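Local coordinates for checkpoint serine/threonine-protein kinase BUB1 (Saccharomyces cerevisiae, PDB 3ESL), which acts in mitotic spindle assembly checkpoint signalling, delaying anaphase until chromosomes are bioriented, and is represented here by its all-helical, TPR-like N-terminal domain, at residues N100-F106 / L186-P192; L80-I84 / L116-E120; L132-L137 / S178-L182. All coordinates share one frame. Where two conformers were deposited one is given. Numbering follows the deposited sequence.

Contact 1: N100-F106 / L186-P192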
loop_
_atom_site.group_PDB
_atom_site.type_symbol
_atom_site.label_atom_id
_atom_site.label_comp_id
_atom_site.label_asym_id
_atom_site.label_seq_id
_atom_site.Cartn_x
_atom_site.Cartn_y
_atom_site.Cartn_z
ATOM N N ASN A 100 2.911 1.988 10.195
ATOM C CA ASN A 100 3.421 3.328 9.914
ATOM C C ASN A 100 3.226 3.736 8.455
ATOM O O ASN A 100 3.009 4.908 8.155
ATOM C CB ASN A 100 4.890 3.448 10.297
ATOM C CG ASN A 100 5.089 3.505 11.800
ATOM O OD1 ASN A 100 4.127 3.649 12.566
ATOM N ND2 ASN A 100 6.341 3.393 12.231
ATOM N N THR A 101 3.309 2.757 7.561
ATOM C CA THR A 101 3.043 3.011 6.145
ATOM C C THR A 101 1.576 3.391 5.955
ATOM O O THR A 101 1.288 4.403 5.310
ATOM C CB THR A 101 3.469 1.824 5.255
ATOM O OG1 THR A 101 4.848 1.522 5.502
ATOM C CG2 THR A 101 3.312 2.176 3.763
ATOM N N PHE A 102 0.648 2.624 6.546
ATOM C CA PHE A 102 -0.766 2.989 6.441
ATOM C C PHE A 102 -1.051 4.369 7.048
ATOM O O PHE A 102 -1.831 5.149 6.500
ATOM C CB PHE A 102 -1.663 1.952 7.111
ATOM C CG PHE A 102 -1.908 0.718 6.286
ATOM C CD1 PHE A 102 -2.737 0.764 5.168
ATOM C CD2 PHE A 102 -1.371 -0.511 6.683
ATOM C CE1 PHE A 102 -2.989 -0.404 4.415
ATOM C CE2 PHE A 102 -1.603 -1.672 5.951
ATOM C CZ PHE A 102 -2.424 -1.616 4.805
ATOM N N LYS A 103 -0.425 4.656 8.188
ATOM C CA LYS A 103 -0.572 5.951 8.852
ATOM C C LYS A 103 -0.055 7.130 8.014
ATOM O O LYS A 103 -0.658 8.215 8.002
ATOM C CB LYS A 103 0.134 5.920 10.215
ATOM C CG LYS A 103 -0.597 5.068 11.224
ATOM C CD LYS A 103 0.258 4.824 12.459
ATOM C CE LYS A 103 0.660 6.142 13.097
ATOM N NZ LYS A 103 0.953 5.999 14.560
ATOM N N TYR A 104 1.058 6.908 7.324
ATOM C CA TYR A 104 1.652 7.907 6.442
ATOM C C TYR A 104 0.728 8.202 5.258
ATOM O O TYR A 104 0.447 9.360 4.935
ATOM C CB TYR A 104 2.995 7.384 5.957
ATOM C CG TYR A 104 3.733 8.255 4.971
ATOM C CD1 TYR A 104 4.542 9.308 5.410
ATOM C CD2 TYR A 104 3.664 7.997 3.602
ATOM C CE1 TYR A 104 5.252 10.093 4.503
ATOM C CE2 TYR A 104 4.369 8.775 2.686
ATOM C CZ TYR A 104 5.161 9.820 3.150
ATOM O OH TYR A 104 5.867 10.596 2.257
ATOM N N MET A 105 0.255 7.138 4.613
ATOM C CA MET A 105 -0.781 7.259 3.589
ATOM C C MET A 105 -2.009 8.045 4.097
ATOM O O MET A 105 -2.485 8.962 3.429
ATOM C CB MET A 105 -1.203 5.863 3.137
ATOM C CG MET A 105 -0.079 5.077 2.449
ATOM S SD MET A 105 -0.513 3.315 2.405
ATOM C CE MET A 105 -1.818 3.340 1.190
ATOM N N PHE A 106 -2.505 7.685 5.278
ATOM C CA PHE A 106 -3.686 8.343 5.853
ATOM C C PHE A 106 -3.437 9.854 5.992
ATOM O O PHE A 106 -4.254 10.675 5.582
ATOM C CB PHE A 106 -4.049 7.719 7.202
ATOM C CG PHE A 106 -5.361 8.212 7.760
ATOM C CD1 PHE A 106 -6.567 7.650 7.344
ATOM C CD2 PHE A 106 -5.387 9.241 8.696
ATOM C CE1 PHE A 106 -7.791 8.110 7.853
ATOM C CE2 PHE A 106 -6.603 9.708 9.215
ATOM C CZ PHE A 106 -7.806 9.138 8.789
ATOM N N LEU A 186 -3.853 6.485 15.057
ATOM C CA LEU A 186 -3.801 7.172 13.761
ATOM C C LEU A 186 -2.968 8.446 13.761
ATOM O O LEU A 186 -2.601 8.938 12.697
ATOM C CB LEU A 186 -5.214 7.465 13.220
ATOM C CG LEU A 186 -6.009 6.267 12.689
ATOM C CD1 LEU A 186 -7.459 6.636 12.352
ATOM C CD2 LEU A 186 -5.319 5.633 11.482
ATOM N N ILE A 187 -2.668 8.985 14.946
ATOM C CA ILE A 187 -1.897 10.227 15.040
ATOM C C ILE A 187 -0.581 10.046 14.302
ATOM O O ILE A 187 0.197 9.149 14.625
ATOM C CB ILE A 187 -1.604 10.649 16.517
ATOM C CG1 ILE A 187 -2.902 10.945 17.287
ATOM C CG2 ILE A 187 -0.654 11.841 16.562
ATOM C CD1 ILE A 187 -3.750 12.074 16.719
ATOM N N TYR A 188 -0.356 10.893 13.303
ATOM C CA TYR A 188 0.836 10.809 12.477
ATOM C C TYR A 188 2.090 11.165 13.281
ATOM O O TYR A 188 2.108 12.163 14.011
ATOM C CB TYR A 188 0.717 11.746 11.274
ATOM C CG TYR A 188 1.926 11.669 10.386
ATOM C CD1 TYR A 188 2.211 10.505 9.669
ATOM C CD2 TYR A 188 2.800 12.744 10.272
ATOM C CE1 TYR A 188 3.327 10.416 8.857
ATOM C CE2 TYR A 188 3.933 12.665 9.452
ATOM C CZ TYR A 188 4.185 11.500 8.750
ATOM O OH TYR A 188 5.299 11.413 7.941
ATOM N N ARG A 189 3.130 10.355 13.130
ATOM C CA ARG A 189 4.382 10.581 13.841
ATOM C C ARG A 189 5.551 10.796 12.879
ATOM O O ARG A 189 6.167 11.864 12.857
ATOM C CB ARG A 189 4.666 9.419 14.801
ATOM C CG ARG A 189 3.673 9.299 15.972
ATOM C CD ARG A 189 3.994 10.312 17.073
ATOM N NE ARG A 189 5.414 10.260 17.408
ATOM C CZ ARG A 189 5.934 9.507 18.372
ATOM N NH1 ARG A 189 5.146 8.748 19.128
ATOM N NH2 ARG A 189 7.247 9.516 18.575
ATOM N N THR A 190 5.820 9.782 12.060
ATOM C CA THR A 190 7.038 9.711 11.263
ATOM C C THR A 190 6.763 8.918 9.973
ATOM O O THR A 190 5.903 8.038 9.975
ATOM C CB THR A 190 8.176 9.030 12.101
ATOM O OG1 THR A 190 9.425 9.134 11.419
ATOM C CG2 THR A 190 7.878 7.550 12.405
ATOM N N ALA A 191 7.447 9.253 8.874
ATOM C CA ALA A 191 7.410 8.391 7.677
ATOM C C ALA A 191 8.023 7.016 7.964
ATOM O O ALA A 191 8.935 6.894 8.792
ATOM C CB ALA A 191 8.115 9.046 6.510
ATOM N N PRO A 192 7.530 5.964 7.271
ATOM C CA PRO A 192 8.132 4.649 7.453
ATOM C C PRO A 192 9.600 4.690 7.070
ATOM O O PRO A 192 10.008 5.517 6.250
ATOM C CB PRO A 192 7.351 3.745 6.478
ATOM C CG PRO A 192 6.631 4.659 5.572
ATOM C CD PRO A 192 6.403 5.933 6.322
HETATM O O HOH W 1 3.485 7.126 9.511
HETATM O O HOH W 2 -1.747 9.564 10.080
#
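Residues 186-192, an irregular connection between helices 177-186 and 193-200, arch over one flank of helix 95-108 in the TPR-like N-terminal domain of BUB1, approaching it near Leu186 and again at Ala191-Pro192. Apolar packing centres on Tyr104. Its CB lies 3.7 Å from Pro192 CD, its CE1 3.6 Å from Ala191 CB, and its CD1 3.8 Å from Tyr188 CE1, while the hydroxyl of Tyr188 reaches the edge of the Tyr104 ring. One turn back along the helix, Thr101 OG1, which hydrogen-bonds to Glu97 O, sits 3.5 Å from Pro192 CB. At the other end Phe106 CZ touches Leu186 CD1 at 4.4 Å. Direct polar bonding is slight: Lys103, which buries the most surface, hydrogen-bonds through NZ to Arg185 O and, weakly, to Ile187 O (3.2 Å). Water 1 donates to Asn100 O and Thr190 O, both at 2.6 Å; water 2 donates to Lys103 O (2.7 Å) and Leu186 O (2.8 Å). Every acceptor here is a main-chain carbonyl, which implies that these polar links depend little on the connection's side chains, whereas the apolar packing rests on Tyr104, Pro192 and Leu186.

Contact 2: L80-I84 / L116-E120; sequences LKIWI and LFYEE
Two right-handed alpha-helical segments, 80-84 and 116-120, run nearly parallel, their N-to-C directions 16° apart and their axes 10.9 Å from each other at closest approach. Phi/psi values stay close to -60/-45, and each segment holds one i to i+4 bond: Ile84 N to Leu80 O (3.1 Å) and Glu120 N to Leu116 O (2.9 Å). The register sets Leu80 CA 7.3 Å from Phe117 CA and Ile84 CA 7.7 Å from Glu120 CA. Leu116, Ile84 and Leu80 bury the most surface, and all three direct CA-to-CB toward the partner helix. Leu116, chi1 t and chi2 p, packs against both of the others: its CG is 3.7 Å from Ile84 CD1 and its CB 3.8 Å from Leu80 CD2. Ile84, chi1 m and chi2 t, extends CD1 far enough to meet Glu120 CG as well, at 3.6 Å, so the aliphatic part of that glutamate joins the packing. Leu80, again t then p, places CD2 3.7 Å from Phe117 N and 4.1 Å from Phe117 CB, with CD1 at the edge of the phenyl ring. Lys81 borders the patch, NZ 4.0 Å from Leu116 CD2. The interface is wholly van der Waals. Near-parallel packing of helices one antiparallel helix apart in sequence is consistent with the first helices of successive TPR-like hairpins. Here helix 95-108 is that intermediate element: its Met105 packs on Leu80, Trp83 and Phe117, while Ile82 faces helices 29-47 and 49-67.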
loop_
_atom_site.group_PDB
_atom_site.type_symbol
_atom_site.label_atom_id
_atom_site.label_comp_id
_atom_site.label_asym_id
_atom_site.label_seq_id
_atom_site.Cartn_x
_atom_site.Cartn_y
_atom_site.Cartn_z
ATOM N N LEU A 80 -2.884 3.080 -5.052
ATOM C CA LEU A 80 -3.168 2.406 -3.779
ATOM C C LEU A 80 -2.653 0.967 -3.786
ATOM O O LEU A 80 -2.048 0.515 -2.818
ATOM C CB LEU A 80 -4.664 2.448 -3.462
ATOM C CG LEU A 80 -5.024 1.712 -2.163
ATOM C CD1 LEU A 80 -4.229 2.266 -0.973
ATOM C CD2 LEU A 80 -6.540 1.769 -1.903
ATOM N N LYS A 81 -2.883 0.246 -4.879
ATOM C CA LYS A 81 -2.489 -1.153 -4.931
ATOM C C LYS A 81 -0.979 -1.328 -4.816
ATOM O O LYS A 81 -0.523 -2.299 -4.233
ATOM C CB LYS A 81 -3.056 -1.842 -6.169
ATOM C CG LYS A 81 -4.566 -2.092 -6.076
ATOM C CD LYS A 81 -5.053 -2.833 -7.327
ATOM C CE LYS A 81 -6.546 -2.651 -7.537
ATOM N NZ LYS A 81 -7.365 -3.455 -6.582
ATOM N N ILE A 82 -0.212 -0.381 -5.354
ATOM C CA ILE A 82 1.248 -0.443 -5.237
ATOM C C ILE A 82 1.666 -0.345 -3.770
ATOM O O ILE A 82 2.504 -1.127 -3.324
ATOM C CB ILE A 82 1.959 0.620 -6.108
ATOM C CG1 ILE A 82 1.505 0.481 -7.562
ATOM C CG2 ILE A 82 3.493 0.464 -6.015
ATOM C CD1 ILE A 82 1.848 1.667 -8.427
ATOM N N TRP A 83 1.055 0.582 -3.020
ATOM C CA TRP A 83 1.319 0.688 -1.582
ATOM C C TRP A 83 1.023 -0.634 -0.884
ATOM O O TRP A 83 1.843 -1.116 -0.114
ATOM C CB TRP A 83 0.486 1.778 -0.915
ATOM C CG TRP A 83 0.938 3.164 -1.255
ATOM C CD1 TRP A 83 0.479 3.937 -2.264
ATOM C CD2 TRP A 83 1.942 3.931 -0.576
ATOM N NE1 TRP A 83 1.126 5.151 -2.269
ATOM C CE2 TRP A 83 2.027 5.178 -1.239
ATOM C CE3 TRP A 83 2.771 3.687 0.532
ATOM C CZ2 TRP A 83 2.917 6.182 -0.842
ATOM C CZ3 TRP A 83 3.664 4.697 0.939
ATOM C CH2 TRP A 83 3.725 5.923 0.247
ATOM N N ILE A 84 -0.135 -1.221 -1.163
ATOM C CA ILE A 84 -0.527 -2.458 -0.473
ATOM C C ILE A 84 0.343 -3.654 -0.899
ATOM O O ILE A 84 0.683 -4.497 -0.062
ATOM C CB ILE A 84 -2.054 -2.722 -0.580
ATOM C CG1 ILE A 84 -2.815 -1.557 0.055
ATOM C CG2 ILE A 84 -2.441 -4.051 0.098
ATOM C CD1 ILE A 84 -4.286 -1.521 -0.264
ATOM N N LEU A 116 -10.712 -0.230 -0.321
ATOM C CA LEU A 116 -9.570 -1.115 -0.196
ATOM C C LEU A 116 -8.606 -0.661 0.895
ATOM O O LEU A 116 -8.046 -1.497 1.610
ATOM C CB LEU A 116 -8.846 -1.233 -1.542
ATOM C CG LEU A 116 -7.659 -2.209 -1.564
ATOM C CD1 LEU A 116 -8.103 -3.626 -1.266
ATOM C CD2 LEU A 116 -6.938 -2.116 -2.890
ATOM N N PHE A 117 -8.425 0.654 1.025
ATOM C CA PHE A 117 -7.496 1.183 2.021
ATOM C C PHE A 117 -7.948 0.745 3.414
ATOM O O PHE A 117 -7.169 0.178 4.194
ATOM C CB PHE A 117 -7.405 2.708 1.943
ATOM C CG PHE A 117 -6.628 3.324 3.082
ATOM C CD1 PHE A 117 -5.241 3.408 3.029
ATOM C CD2 PHE A 117 -7.286 3.794 4.226
ATOM C CE1 PHE A 117 -4.515 3.962 4.102
ATOM C CE2 PHE A 117 -6.569 4.353 5.299
ATOM C CZ PHE A 117 -5.179 4.441 5.231
ATOM N N TYR A 118 -9.219 0.991 3.704
ATOM C CA TYR A 118 -9.757 0.663 5.026
ATOM C C TYR A 118 -9.817 -0.831 5.259
ATOM O O TYR A 118 -9.526 -1.296 6.373
ATOM C CB TYR A 118 -11.124 1.314 5.202
ATOM C CG TYR A 118 -11.022 2.810 5.129
ATOM C CD1 TYR A 118 -10.737 3.574 6.264
ATOM C CD2 TYR A 118 -11.187 3.474 3.912
ATOM C CE1 TYR A 118 -10.621 4.963 6.177
ATOM C CE2 TYR A 118 -11.075 4.854 3.823
ATOM C CZ TYR A 118 -10.797 5.589 4.951
ATOM O OH TYR A 118 -10.688 6.954 4.850
ATOM N N GLU A 119 -10.176 -1.588 4.222
ATOM C CA GLU A 119 -10.205 -3.065 4.331
ATOM C C GLU A 119 -8.842 -3.656 4.699
ATOM O O GLU A 119 -8.729 -4.488 5.610
ATOM C CB GLU A 119 -10.729 -3.695 3.035
ATOM C CG GLU A 119 -12.203 -3.373 2.783
ATOM C CD GLU A 119 -12.685 -3.770 1.392
ATOM O OE1 GLU A 119 -11.881 -3.729 0.432
ATOM O OE2 GLU A 119 -13.883 -4.121 1.259
ATOM N N GLU A 120 -7.809 -3.217 3.986
ATOM C CA GLU A 120 -6.455 -3.710 4.220
ATOM C C GLU A 120 -5.862 -3.243 5.552
ATOM O O GLU A 120 -5.229 -4.036 6.255
ATOM C CB GLU A 120 -5.546 -3.341 3.040
ATOM C CG GLU A 120 -5.939 -4.052 1.730
ATOM C CD GLU A 120 -5.709 -5.564 1.762
ATOM O OE1 GLU A 120 -4.766 -6.033 2.437
ATOM O OE2 GLU A 120 -6.480 -6.289 1.095
#

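Contact 3: L132-L137 / S178-L182; sequences LEAKVL and SRERL
Near one end of the TPR-like helical array, helix 177-186 crosses helix 131-143 almost at right angles: segments 178-182 and 132-137 meet at -83°, axes 8.4 Å apart. Both are regular alpha helix. The register places Arg179 CA 6.1 Å from Val136 CA and Leu182 CA 5.1 Å from Glu133 CA. Ser178 (chi1 p) puts CB 3.6 Å from Leu132 CB and OG 3.5 Å from Val136 CG2; OG also makes a weak hydrogen bond to Glu170. Arg179 adds its CG, 3.9 Å from Val136 CG2. Arg181 (chi1 m, chi2 t, chi3 m) sets NH2 3.8 Å from Leu132 CB and forms a salt bridge, NH1 to Glu133 OE2 at 2.8 Å; Glu133 (chi1 m, chi2 near 92°) lays OE2 over the guanidinium face. Water 3 accepts from Leu132 N at 2.8 Å and Arg181 NH1 at 3.3 Å. Leu182 (t, p) has N 3.8 Å from Glu133 CG and CD2 4.1 Å from Leu137 CB and only 3.5 Å from Val136 CG1.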
loop_
_atom_site.group_PDB
_atom_site.type_symbol
_atom_site.label_atom_id
_atom_site.label_comp_id
_atom_site.label_asym_id
_atom_site.label_seq_id
_atom_site.Cartn_x
_atom_site.Cartn_y
_atom_site.Cartn_z
ATOM N N LEU A 132 -11.079 -4.227 18.151
ATOM C CA LEU A 132 -12.117 -3.203 18.101
ATOM C C LEU A 132 -11.675 -1.950 17.332
ATOM O O LEU A 132 -12.498 -1.271 16.715
ATOM C CB LEU A 132 -12.661 -2.888 19.505
ATOM C CG LEU A 132 -13.261 -4.112 20.229
ATOM C CD1 LEU A 132 -13.634 -3.794 21.670
ATOM C CD2 LEU A 132 -14.446 -4.725 19.473
ATOM N N GLU A 133 -10.372 -1.678 17.335
ATOM C CA GLU A 133 -9.818 -0.614 16.492
ATOM C C GLU A 133 -10.032 -0.944 15.013
ATOM O O GLU A 133 -10.358 -0.051 14.215
ATOM C CB GLU A 133 -8.331 -0.399 16.774
ATOM C CG GLU A 133 -8.037 0.191 18.156
ATOM C CD GLU A 133 -7.783 -0.865 19.231
ATOM O OE1 GLU A 133 -8.239 -2.022 19.097
ATOM O OE2 GLU A 133 -7.113 -0.523 20.230
ATOM N N ALA A 134 -9.845 -2.217 14.660
ATOM C CA ALA A 134 -10.050 -2.681 13.284
ATOM C C ALA A 134 -11.491 -2.471 12.818
ATOM O O ALA A 134 -11.729 -2.113 11.662
ATOM C CB ALA A 134 -9.639 -4.136 13.134
ATOM N N LYS A 135 -12.456 -2.674 13.720
ATOM C CA LYS A 135 -13.868 -2.449 13.392
ATOM C C LYS A 135 -14.119 -0.966 13.167
ATOM O O LYS A 135 -14.750 -0.586 12.183
ATOM C CB LYS A 135 -14.786 -3.001 14.505
ATOM C CG LYS A 135 -16.253 -2.632 14.359
ATOM C CD LYS A 135 -17.107 -3.376 15.379
ATOM C CE LYS A 135 -18.571 -2.993 15.259
ATOM N NZ LYS A 135 -19.438 -4.102 15.737
ATOM N N VAL A 136 -13.586 -0.126 14.052
ATOM C CA VAL A 136 -13.796 1.317 13.968
ATOM C C VAL A 136 -13.220 1.864 12.653
ATOM O O VAL A 136 -13.793 2.768 12.039
ATOM C CB VAL A 136 -13.194 2.055 15.178
ATOM C CG1 VAL A 136 -13.336 3.568 15.025
ATOM C CG2 VAL A 136 -13.881 1.603 16.466
ATOM N N LEU A 137 -12.101 1.292 12.227
ATOM C CA LEU A 137 -11.479 1.702 10.972
ATOM C C LEU A 137 -12.395 1.439 9.771
ATOM O O LEU A 137 -12.498 2.277 8.870
ATOM C CB LEU A 137 -10.144 1.004 10.808
ATOM C CG LEU A 137 -9.167 1.527 9.771
ATOM C CD1 LEU A 137 -9.000 3.047 9.867
ATOM C CD2 LEU A 137 -7.864 0.789 9.999
ATOM N N SER A 178 -12.560 2.288 22.139
ATOM C CA SER A 178 -11.993 1.713 20.910
ATOM C C SER A 178 -11.796 2.772 19.827
ATOM O O SER A 178 -10.797 2.747 19.104
ATOM C CB SER A 178 -12.831 0.548 20.383
ATOM O OG SER A 178 -14.071 0.976 19.858
ATOM N N ARG A 179 -12.745 3.704 19.735
ATOM C CA ARG A 179 -12.634 4.823 18.801
ATOM C C ARG A 179 -11.484 5.744 19.201
ATOM O O ARG A 179 -10.714 6.200 18.350
ATOM C CB ARG A 179 -13.943 5.616 18.718
ATOM C CG ARG A 179 -15.164 4.777 18.380
ATOM C CD ARG A 179 -16.103 5.533 17.458
ATOM N NE ARG A 179 -17.430 4.922 17.396
ATOM C CZ ARG A 179 -18.556 5.529 17.767
ATOM N NH1 ARG A 179 -18.529 6.779 18.222
ATOM N NH2 ARG A 179 -19.715 4.889 17.672
ATOM N N GLU A 180 -11.371 6.012 20.502
ATOM C CA GLU A 180 -10.290 6.848 21.022
ATOM C C GLU A 180 -8.930 6.161 20.938
ATOM O O GLU A 180 -7.909 6.825 20.746
ATOM C CB GLU A 180 -10.588 7.295 22.455
ATOM C CG GLU A 180 -11.416 8.577 22.532
ATOM C CD GLU A 180 -10.621 9.830 22.160
ATOM O OE1 GLU A 180 -9.374 9.816 22.282
ATOM O OE2 GLU A 180 -11.248 10.835 21.751
ATOM N N ARG A 181 -8.929 4.837 21.081
ATOM C CA ARG A 181 -7.725 4.028 20.903
ATOM C C ARG A 181 -7.258 4.082 19.444
ATOM O O ARG A 181 -6.068 4.271 19.182
ATOM C CB ARG A 181 -7.965 2.579 21.331
ATOM C CG ARG A 181 -7.851 2.322 22.840
ATOM C CD ARG A 181 -7.883 0.831 23.133
ATOM N NE ARG A 181 -9.205 0.260 22.887
ATOM C CZ ARG A 181 -9.432 -1.002 22.531
ATOM N NH1 ARG A 181 -8.423 -1.846 22.358
ATOM N NH2 ARG A 181 -10.673 -1.420 22.333
ATOM N N LEU A 182 -8.200 3.939 18.507
ATOM C CA LEU A 182 -7.888 4.072 17.076
ATOM C C LEU A 182 -7.365 5.467 16.742
ATOM O O LEU A 182 -6.347 5.600 16.057
ATOM C CB LEU A 182 -9.087 3.728 16.183
ATOM C CG LEU A 182 -8.790 3.835 14.670
ATOM C CD1 LEU A 182 -7.746 2.808 14.225
ATOM C CD2 LEU A 182 -10.049 3.725 13.828
HETATM O O HOH W 3 -9.848 -4.272 20.658
#

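All three contacts are partly buried. Contact 2 lies nearest the middle of the chain and is van der Waals only, including parts of a lysine and a glutamate, whereas contact 3, farthest out, adds a salt bridge and a bridging water to its apolar packing. Contact 1 lies between these extremes: a buried tyrosine and proline, with waters and a partly exposed lysine bonded to carbonyls. Helix 95-108 joins contacts 1 and 2: Met105, pointing away from 186-192, packs CE 3.4 Å from Leu80 CD1. Contacts 2 and 3 meet where Tyr118 CD1 lies 3.4 Å from Leu137 O. Contacts 1 and 3 adjoin only through sequence: helix 177-186 crosses helix 131-143, then leads into the connection over helix 95-108.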